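Local coordinates for protein 11R-lipoxygenase (Gersemia fruticosa, PDB 3VF1) that is a calcium-dependent non-heme iron dioxygenase that probably inserts molecular oxygen into polyunsaturated fatty acids with 11R specificity, at residues D231-I236 with S242-A247; A248-W251 with V255-G258; G29-A34 with Y124-K129. One frame throughout, in Å; residues are numbered along the deposited sequence.

Contact 1: D231-I236 with S242-A247; sequences DFRQLI and SGLPHA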
loop_
_atom_site.group_PDB
_atom_site.type_symbol
_atom_site.label_atom_id
_atom_site.label_comp_id
_atom_site.label_asym_id
_atom_site.label_seq_id
_atom_site.Cartn_x
_atom_site.Cartn_y
_atom_site.Cartn_z
ATOM N N ASP A 231 -2.119 -0.479 32.235
ATOM C CA ASP A 231 -2.069 -1.928 32.062
ATOM C C ASP A 231 -2.050 -2.346 30.593
ATOM O O ASP A 231 -1.751 -3.499 30.277
ATOM C CB ASP A 231 -3.243 -2.597 32.779
ATOM C CG ASP A 231 -3.045 -2.667 34.283
ATOM O OD1 ASP A 231 -1.889 -2.557 34.743
ATOM O OD2 ASP A 231 -4.047 -2.841 35.006
ATOM N N PHE A 232 -2.372 -1.420 29.696
ATOM C CA PHE A 232 -2.301 -1.704 28.268
ATOM C C PHE A 232 -0.869 -2.026 27.842
ATOM O O PHE A 232 -0.648 -2.659 26.810
ATOM C CB PHE A 232 -2.845 -0.531 27.450
ATOM C CG PHE A 232 -4.344 -0.517 27.337
ATOM C CD1 PHE A 232 -4.998 -1.430 26.526
ATOM C CD2 PHE A 232 -5.099 0.412 28.033
ATOM C CE1 PHE A 232 -6.376 -1.423 26.417
ATOM C CE2 PHE A 232 -6.478 0.426 27.926
ATOM C CZ PHE A 232 -7.117 -0.494 27.118
ATOM N N ARG A 233 0.100 -1.594 28.644
ATOM C CA ARG A 233 1.507 -1.874 28.371
ATOM C C ARG A 233 1.819 -3.366 28.488
ATOM O O ARG A 233 2.883 -3.817 28.061
ATOM C CB ARG A 233 2.401 -1.079 29.328
ATOM C CG ARG A 233 2.317 0.428 29.143
ATOM C CD ARG A 233 2.719 1.172 30.408
ATOM N NE ARG A 233 4.167 1.343 30.535
ATOM C CZ ARG A 233 4.825 2.481 30.308
ATOM N NH1 ARG A 233 4.184 3.583 29.938
ATOM N NH2 ARG A 233 6.141 2.521 30.457
ATOM N N GLN A 234 0.894 -4.127 29.065
ATOM C CA GLN A 234 1.068 -5.568 29.207
ATOM C C GLN A 234 1.056 -6.266 27.851
ATOM O O GLN A 234 1.591 -7.366 27.707
ATOM C CB GLN A 234 -0.037 -6.158 30.085
ATOM C CG GLN A 234 0.009 -5.715 31.536
ATOM C CD GLN A 234 -1.113 -6.314 32.360
ATOM O OE1 GLN A 234 -1.765 -7.270 31.938
ATOM N NE2 GLN A 234 -1.345 -5.755 33.542
ATOM N N LEU A 235 0.445 -5.625 26.861
ATOM C CA LEU A 235 0.301 -6.222 25.540
ATOM C C LEU A 235 1.611 -6.203 24.759
ATOM O O LEU A 235 1.742 -6.884 23.741
ATOM C CB LEU A 235 -0.790 -5.499 24.748
ATOM C CG LEU A 235 -2.182 -5.534 25.382
ATOM C CD1 LEU A 235 -3.200 -4.844 24.494
ATOM C CD2 LEU A 235 -2.603 -6.967 25.666
ATOM N N ILE A 236 2.580 -5.427 25.235
ATOM C CA ILE A 236 3.878 -5.352 24.577
ATOM C C ILE A 236 4.865 -6.322 25.217
ATOM O O ILE A 236 5.638 -5.954 26.102
ATOM C CB ILE A 236 4.455 -3.930 24.617
ATOM C CG1 ILE A 236 3.444 -2.936 24.044
ATOM C CG2 ILE A 236 5.765 -3.868 23.841
ATOM C CD1 ILE A 236 2.958 -3.290 22.650
ATOM N N SER A 242 9.494 -4.498 18.133
ATOM C CA SER A 242 9.671 -3.050 18.082
ATOM C C SER A 242 9.701 -2.451 19.488
ATOM O O SER A 242 10.159 -1.327 19.681
ATOM C CB SER A 242 8.565 -2.395 17.254
ATOM O OG SER A 242 7.280 -2.739 17.738
ATOM N N GLY A 243 9.209 -3.207 20.466
ATOM C CA GLY A 243 9.244 -2.779 21.853
ATOM C C GLY A 243 8.095 -1.863 22.229
ATOM O O GLY A 243 7.099 -1.767 21.511
ATOM N N LEU A 244 8.237 -1.187 23.364
ATOM C CA LEU A 244 7.203 -0.291 23.869
ATOM C C LEU A 244 7.118 0.977 23.027
ATOM O O LEU A 244 8.103 1.708 22.903
ATOM C CB LEU A 244 7.499 0.084 25.323
ATOM C CG LEU A 244 6.463 0.980 26.005
ATOM C CD1 LEU A 244 5.259 0.164 26.451
ATOM C CD2 LEU A 244 7.082 1.723 27.178
ATOM N N PRO A 245 5.939 1.249 22.446
ATOM C CA PRO A 245 5.764 2.484 21.673
ATOM C C PRO A 245 6.000 3.719 22.532
ATOM O O PRO A 245 5.693 3.700 23.723
ATOM C CB PRO A 245 4.298 2.424 21.237
ATOM C CG PRO A 245 3.924 0.989 21.317
ATOM C CD PRO A 245 4.720 0.423 22.449
ATOM N N HIS A 246 6.539 4.777 21.937
ATOM C CA HIS A 246 6.746 6.025 22.660
ATOM C C HIS A 246 5.411 6.595 23.129
ATOM O O HIS A 246 5.351 7.313 24.127
ATOM C CB HIS A 246 7.479 7.044 21.784
ATOM C CG HIS A 246 8.915 6.700 21.534
ATOM N ND1 HIS A 246 9.369 6.236 20.319
ATOM C CD2 HIS A 246 9.997 6.746 22.346
ATOM C CE1 HIS A 246 10.670 6.016 20.391
ATOM N NE2 HIS A 246 11.074 6.317 21.611
ATOM N N ALA A 247 4.345 6.265 22.405
ATOM C CA ALA A 247 3.001 6.699 22.772
ATOM C C ALA A 247 2.709 6.390 24.239
ATOM O O ALA A 247 2.087 7.189 24.939
ATOM C CB ALA A 247 1.970 6.029 21.877
#
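Ile236 and Leu244 bring the two backbones closest, their CA atoms 6.1 Å apart, where a 3-10 turn at 231-235 gives way to irregular chain and the irregular segment 242-247 passes by. The last bond of the turn, Ile236 N to Arg233 O, delivers Ile236 to the meeting point. With CG1 beside its backbone N (chi1 -54°), the beta-branched side chain spreads its two branches along segment 242-247: CG2 rests on the peptide after Gly243, 3.4 Å from Gly243 O, while CG1 packs against the rigid ring of Pro245, 3.9 Å from Pro245 CD. Gly243 suits this place because its phi is positive (83°), a region where a side chain is costly. Leu244 packs on Arg233. Its CD2 lies over one face of the Arg233 guanidinium, 3.5 Å from Arg233 NH2, and its CD1 touches Arg233 CG. An alanine in place of Ile236 would probably lose the contacts with Pro245 CD and Gly243 O and open a gap between the segments. Nothing directional holds the segments together: this is a small seam near the surface of the lipoxygenase domain that rests on van der Waals packing, to which the arginine contributes CG and one flat face of its guanidinium.

Contact 2: A248-W251 with V255-G258; sequences AEYW and VWFG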
loop_
_atom_site.group_PDB
_atom_site.type_symbol
_atom_site.label_atom_id
_atom_site.label_comp_id
_atom_site.label_asym_id
_atom_site.label_seq_id
_atom_site.Cartn_x
_atom_site.Cartn_y
_atom_site.Cartn_z
ATOM N N ALA A 248 3.165 5.231 24.701
ATOM C CA ALA A 248 2.957 4.816 26.085
ATOM C C ALA A 248 3.442 5.878 27.071
ATOM O O ALA A 248 2.942 5.972 28.193
ATOM C CB ALA A 248 3.668 3.497 26.350
ATOM N N GLU A 249 4.409 6.681 26.641
ATOM C CA GLU A 249 5.057 7.647 27.519
ATOM C C GLU A 249 4.557 9.077 27.308
ATOM O O GLU A 249 4.825 9.952 28.131
ATOM C CB GLU A 249 6.569 7.603 27.290
ATOM C CG GLU A 249 7.159 6.201 27.318
ATOM C CD GLU A 249 8.532 6.129 26.670
ATOM O OE1 GLU A 249 8.750 6.828 25.655
ATOM O OE2 GLU A 249 9.393 5.376 27.175
ATOM N N TYR A 250 3.838 9.316 26.213
ATOM C CA TYR A 250 3.462 10.678 25.837
ATOM C C TYR A 250 1.971 10.879 25.545
ATOM O O TYR A 250 1.513 12.016 25.437
ATOM C CB TYR A 250 4.246 11.105 24.593
ATOM C CG TYR A 250 5.730 11.317 24.811
ATOM C CD1 TYR A 250 6.216 12.532 25.270
ATOM C CD2 TYR A 250 6.642 10.308 24.535
ATOM C CE1 TYR A 250 7.568 12.736 25.461
ATOM C CE2 TYR A 250 7.999 10.501 24.724
ATOM C CZ TYR A 250 8.456 11.717 25.188
ATOM O OH TYR A 250 9.805 11.919 25.375
ATOM N N TRP A 251 1.217 9.791 25.418
ATOM C CA TRP A 251 -0.133 9.858 24.853
ATOM C C TRP A 251 -1.056 10.881 25.527
ATOM O O TRP A 251 -1.968 11.406 24.889
ATOM C CB TRP A 251 -0.793 8.476 24.871
ATOM C CG TRP A 251 -1.278 8.052 26.219
ATOM C CD1 TRP A 251 -0.537 7.500 27.225
ATOM C CD2 TRP A 251 -2.620 8.138 26.710
ATOM N NE1 TRP A 251 -1.337 7.238 28.311
ATOM C CE2 TRP A 251 -2.620 7.622 28.020
ATOM C CE3 TRP A 251 -3.822 8.602 26.167
ATOM C CZ2 TRP A 251 -3.774 7.558 28.797
ATOM C CZ3 TRP A 251 -4.967 8.538 26.940
ATOM C CH2 TRP A 251 -4.935 8.019 28.240
ATOM N N VAL A 255 0.342 18.099 23.263
ATOM C CA VAL A 255 1.280 18.340 22.175
ATOM C C VAL A 255 1.495 17.061 21.372
ATOM O O VAL A 255 1.491 17.081 20.140
ATOM C CB VAL A 255 2.631 18.858 22.693
ATOM C CG1 VAL A 255 3.678 18.830 21.584
ATOM C CG2 VAL A 255 2.477 20.265 23.248
ATOM N N TRP A 256 1.682 15.950 22.076
ATOM C CA TRP A 256 1.813 14.654 21.423
ATOM C C TRP A 256 0.527 14.314 20.683
ATOM O O TRP A 256 0.558 13.857 19.544
ATOM C CB TRP A 256 2.126 13.563 22.449
ATOM C CG TRP A 256 1.998 12.180 21.893
ATOM C CD1 TRP A 256 0.860 11.436 21.808
ATOM C CD2 TRP A 256 3.046 11.375 21.338
ATOM N NE1 TRP A 256 1.132 10.216 21.238
ATOM C CE2 TRP A 256 2.468 10.154 20.941
ATOM C CE3 TRP A 256 4.417 11.568 21.139
ATOM C CZ2 TRP A 256 3.211 9.129 20.355
ATOM C CZ3 TRP A 256 5.155 10.549 20.560
ATOM C CH2 TRP A 256 4.550 9.346 20.174
ATOM N N PHE A 257 -0.603 14.552 21.341
ATOM C CA PHE A 257 -1.914 14.266 20.769
ATOM C C PHE A 257 -2.078 14.938 19.411
ATOM O O PHE A 257 -2.418 14.292 18.424
ATOM C CB PHE A 257 -3.012 14.744 21.717
ATOM C CG PHE A 257 -4.401 14.412 21.257
ATOM C CD1 PHE A 257 -4.963 13.182 21.551
ATOM C CD2 PHE A 257 -5.149 15.330 20.542
ATOM C CE1 PHE A 257 -6.240 12.869 21.133
ATOM C CE2 PHE A 257 -6.431 15.024 20.120
ATOM C CZ PHE A 257 -6.977 13.791 20.417
ATOM N N GLY A 258 -1.833 16.243 19.373
ATOM C CA GLY A 258 -1.937 17.001 18.141
ATOM C C GLY A 258 -1.031 16.448 17.059
ATOM O O GLY A 258 -1.429 16.348 15.897
#
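Tyr250 and Trp256 face each other across the tight connection between two consecutive helices of the largely alpha-helical lipoxygenase domain, the weakly bonded 247-250 and the regular 254-263, with CA atoms 6.2 Å apart. The junction is built on the indole of Trp256. With its CG anti to the backbone N (chi1 168°), this ring reaches back over the end of the preceding helix and lays one face against the chain at Tyr250 C and Trp251 N. Tyr250 CB sits 3.3 Å above the same indole plane, displaced toward the rim and 3.5 Å from Trp256 CD2, as in a CH-pi contact. Beyond CB the phenol leads away; its ring is nearly parallel to the six-membered ring of Trp256, the planes at 16°, but the centroids are 5.5 Å apart and the two barely overlap. A broad, flat residue suits this position, since one indole can cover a length of backbone and a side-chain root together. Trp251 follows with its CA against Trp256 CD1, at 3.6 Å, and its own indole packs on Phe588 and on Leu377, the latter in helix 369-410. Phe257, the next residue of the second helix, packs on that long helix as well. The polar corner of the central indole is satisfied from elsewhere in the chain: Trp256 NE1 is hydrogen-bonded to Asn591 OD1.

Contact 3: G29-A34 with Y124-K129; sequences GDLRGA and YRWVIK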
loop_
_atom_site.group_PDB
_atom_site.type_symbol
_atom_site.label_atom_id
_atom_site.label_comp_id
_atom_site.label_asym_id
_atom_site.label_seq_id
_atom_site.Cartn_x
_atom_site.Cartn_y
_atom_site.Cartn_z
ATOM N N GLY A 29 15.564 -18.756 -9.520
ATOM C CA GLY A 29 15.156 -17.705 -8.606
ATOM C C GLY A 29 15.200 -18.164 -7.163
ATOM O O GLY A 29 15.640 -19.277 -6.872
ATOM N N ASP A 30 14.738 -17.310 -6.255
ATOM C CA ASP A 30 14.805 -17.606 -4.827
ATOM C C ASP A 30 13.599 -18.409 -4.342
ATOM O O ASP A 30 13.581 -18.885 -3.208
ATOM C CB ASP A 30 14.945 -16.315 -4.014
ATOM C CG ASP A 30 13.810 -15.338 -4.264
ATOM O OD1 ASP A 30 12.716 -15.781 -4.674
ATOM O OD2 ASP A 30 14.011 -14.124 -4.045
ATOM N N LEU A 31 12.593 -18.558 -5.198
ATOM C CA LEU A 31 11.430 -19.368 -4.859
ATOM C C LEU A 31 11.679 -20.822 -5.242
ATOM O O LEU A 31 12.515 -21.114 -6.096
ATOM C CB LEU A 31 10.177 -18.845 -5.561
ATOM C CG LEU A 31 9.812 -17.387 -5.267
ATOM C CD1 LEU A 31 8.499 -17.025 -5.941
ATOM C CD2 LEU A 31 9.738 -17.135 -3.768
ATOM N N ARG A 32 10.946 -21.727 -4.603
ATOM C CA ARG A 32 11.160 -23.156 -4.785
ATOM C C ARG A 32 9.862 -23.925 -4.573
ATOM O O ARG A 32 9.345 -23.993 -3.460
ATOM C CB ARG A 32 12.227 -23.647 -3.805
ATOM C CG ARG A 32 12.334 -25.157 -3.673
ATOM C CD ARG A 32 13.018 -25.790 -4.871
ATOM N NE ARG A 32 13.261 -27.214 -4.651
ATOM C CZ ARG A 32 12.392 -28.183 -4.925
ATOM N NH1 ARG A 32 11.206 -27.901 -5.449
ATOM N NH2 ARG A 32 12.714 -29.447 -4.678
ATOM N N GLY A 33 9.340 -24.504 -5.649
ATOM C CA GLY A 33 8.123 -25.289 -5.573
ATOM C C GLY A 33 8.398 -26.661 -4.993
ATOM O O GLY A 33 9.517 -26.949 -4.566
ATOM N N ALA A 34 7.376 -27.510 -4.970
ATOM C CA ALA A 34 7.532 -28.876 -4.490
ATOM C C ALA A 34 7.760 -29.819 -5.666
ATOM O O ALA A 34 7.210 -29.615 -6.750
ATOM C CB ALA A 34 6.309 -29.300 -3.700
ATOM N N TYR A 124 11.850 -14.278 -14.006
ATOM C CA TYR A 124 11.180 -14.193 -12.711
ATOM C C TYR A 124 9.738 -14.688 -12.803
ATOM O O TYR A 124 8.800 -14.000 -12.399
ATOM C CB TYR A 124 11.236 -12.759 -12.186
ATOM C CG TYR A 124 12.646 -12.222 -12.128
ATOM C CD1 TYR A 124 13.517 -12.623 -11.127
ATOM C CD2 TYR A 124 13.113 -11.333 -13.085
ATOM C CE1 TYR A 124 14.811 -12.146 -11.072
ATOM C CE2 TYR A 124 14.406 -10.849 -13.038
ATOM C CZ TYR A 124 15.251 -11.260 -12.030
ATOM O OH TYR A 124 16.543 -10.786 -11.975
ATOM N N ARG A 125 9.580 -15.893 -13.340
ATOM C CA ARG A 125 8.275 -16.522 -13.482
ATOM C C ARG A 125 8.397 -18.019 -13.235
ATOM O O ARG A 125 9.484 -18.587 -13.343
ATOM C CB ARG A 125 7.729 -16.309 -14.895
ATOM C CG ARG A 125 7.657 -14.863 -15.355
ATOM C CD ARG A 125 6.435 -14.152 -14.807
ATOM N NE ARG A 125 6.049 -13.023 -15.653
ATOM C CZ ARG A 125 5.243 -13.110 -16.707
ATOM N NH1 ARG A 125 4.718 -14.277 -17.067
ATOM N NH2 ARG A 125 4.955 -12.024 -17.409
ATOM N N TRP A 126 7.280 -18.656 -12.902
ATOM C CA TRP A 126 7.213 -20.111 -12.890
ATOM C C TRP A 126 6.903 -20.573 -14.309
ATOM O O TRP A 126 6.073 -19.971 -14.989
ATOM C CB TRP A 126 6.118 -20.601 -11.942
ATOM C CG TRP A 126 6.297 -20.185 -10.512
ATOM C CD1 TRP A 126 5.860 -19.028 -9.935
ATOM C CD2 TRP A 126 6.947 -20.929 -9.474
ATOM N NE1 TRP A 126 6.202 -19.003 -8.605
ATOM C CE2 TRP A 126 6.870 -20.159 -8.297
ATOM C CE3 TRP A 126 7.588 -22.170 -9.426
ATOM C CZ2 TRP A 126 7.411 -20.588 -7.087
ATOM C CZ3 TRP A 126 8.125 -22.594 -8.225
ATOM C CH2 TRP A 126 8.034 -21.806 -7.072
ATOM N N VAL A 127 7.570 -21.631 -14.761
ATOM C CA VAL A 127 7.317 -22.154 -16.102
ATOM C C VAL A 127 5.924 -22.769 -16.196
ATOM O O VAL A 127 5.165 -22.471 -17.121
ATOM C CB VAL A 127 8.368 -23.205 -16.530
ATOM C CG1 VAL A 127 9.753 -22.582 -16.583
ATOM C CG2 VAL A 127 8.352 -24.411 -15.598
ATOM N N ILE A 128 5.585 -23.614 -15.227
ATOM C CA ILE A 128 4.304 -24.310 -15.224
ATOM C C ILE A 128 4.091 -25.073 -16.538
ATOM O O ILE A 128 4.575 -26.195 -16.684
ATOM C CB ILE A 128 3.136 -23.335 -14.962
ATOM C CG1 ILE A 128 3.378 -22.565 -13.662
ATOM C CG2 ILE A 128 1.817 -24.091 -14.890
ATOM C CD1 ILE A 128 2.335 -21.507 -13.375
ATOM N N LYS A 129 3.374 -24.472 -17.484
ATOM C CA LYS A 129 3.142 -25.104 -18.780
ATOM C C LYS A 129 4.125 -24.560 -19.818
ATOM O O LYS A 129 5.169 -25.161 -20.063
ATOM C CB LYS A 129 1.697 -24.892 -19.250
ATOM C CG LYS A 129 0.646 -25.010 -18.158
ATOM C CD LYS A 129 -0.755 -25.165 -18.740
ATOM C CE LYS A 129 -1.032 -24.143 -19.835
ATOM N NZ LYS A 129 -2.424 -24.247 -20.352
#
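The edge of the Trp126 indole is driven against bare backbone, with Trp126 CH2 only 3.3 Å from Gly33 N. That nitrogen and Arg32 C lie in the plane of the ring at its rim, and the approach is therefore edge-on packing and not an N-H pointing into the pi cloud. Glycine fits here because a beta carbon at Gly33 would stand about 3.2 Å from Trp126 CZ3, too near for comfort. Leu31 supplies the apolar partner. Its side chain crosses the indole at about a right angle, CB lying 3.6 Å from Trp126 CZ2 and CD1 3.9 Å from the same atom; with CG beside the backbone N (chi1 -58°), Leu31 CD1 is also brought to 4.0 Å from Trp126 NE1. Tryptophan has the length to span the gap between backbones whose nearest CA atoms, those of Gly33 and Trp126, are 9.0 Å apart.

The place matters because Gly33, Gly35 and Asp98 are predicted calcium ligands in this PLAT domain, and Trp126 also packs on Asp98; the contact probably helps to shape the calcium-binding loop. Lys191 makes a cation-pi contact with the indole, and Trp126 N is hydrogen-bonded to Asp192 OD1. Just before Trp126, Tyr124 and Arg125 both face Ile101, a G1 beta bulge at which the chain turns a corner. The two loops, bridged by the Trp126 side chain, lie at one end of the beta sandwich, each crossing between its sheets: segment 29-34 leads from strand 20-28 to strand 40-46. Segment 124-129 leads from strand 116-124 to strand 130-134.

From the N terminus, contact 3 comes first and closes the longest loop: 89 residues, with no helix among them, separate 29-34 from 124-129, and the closure ties together two inter-sheet loops of the PLAT sandwich. Contacts 1 and 2 follow in the lipoxygenase domain as short local closures, over five and three residues. All three are in series; none nests or crosses. Contact 1 leads straight into contact 2, and the two touch: Ala247 CA lies 3.4 Å from Trp256 CZ2, so Trp256 of the second helix packs on the end of segment 242-247. Contact 3 stands apart, its centre about 41 Å from that of contact 1 and 48 Å from that of contact 2.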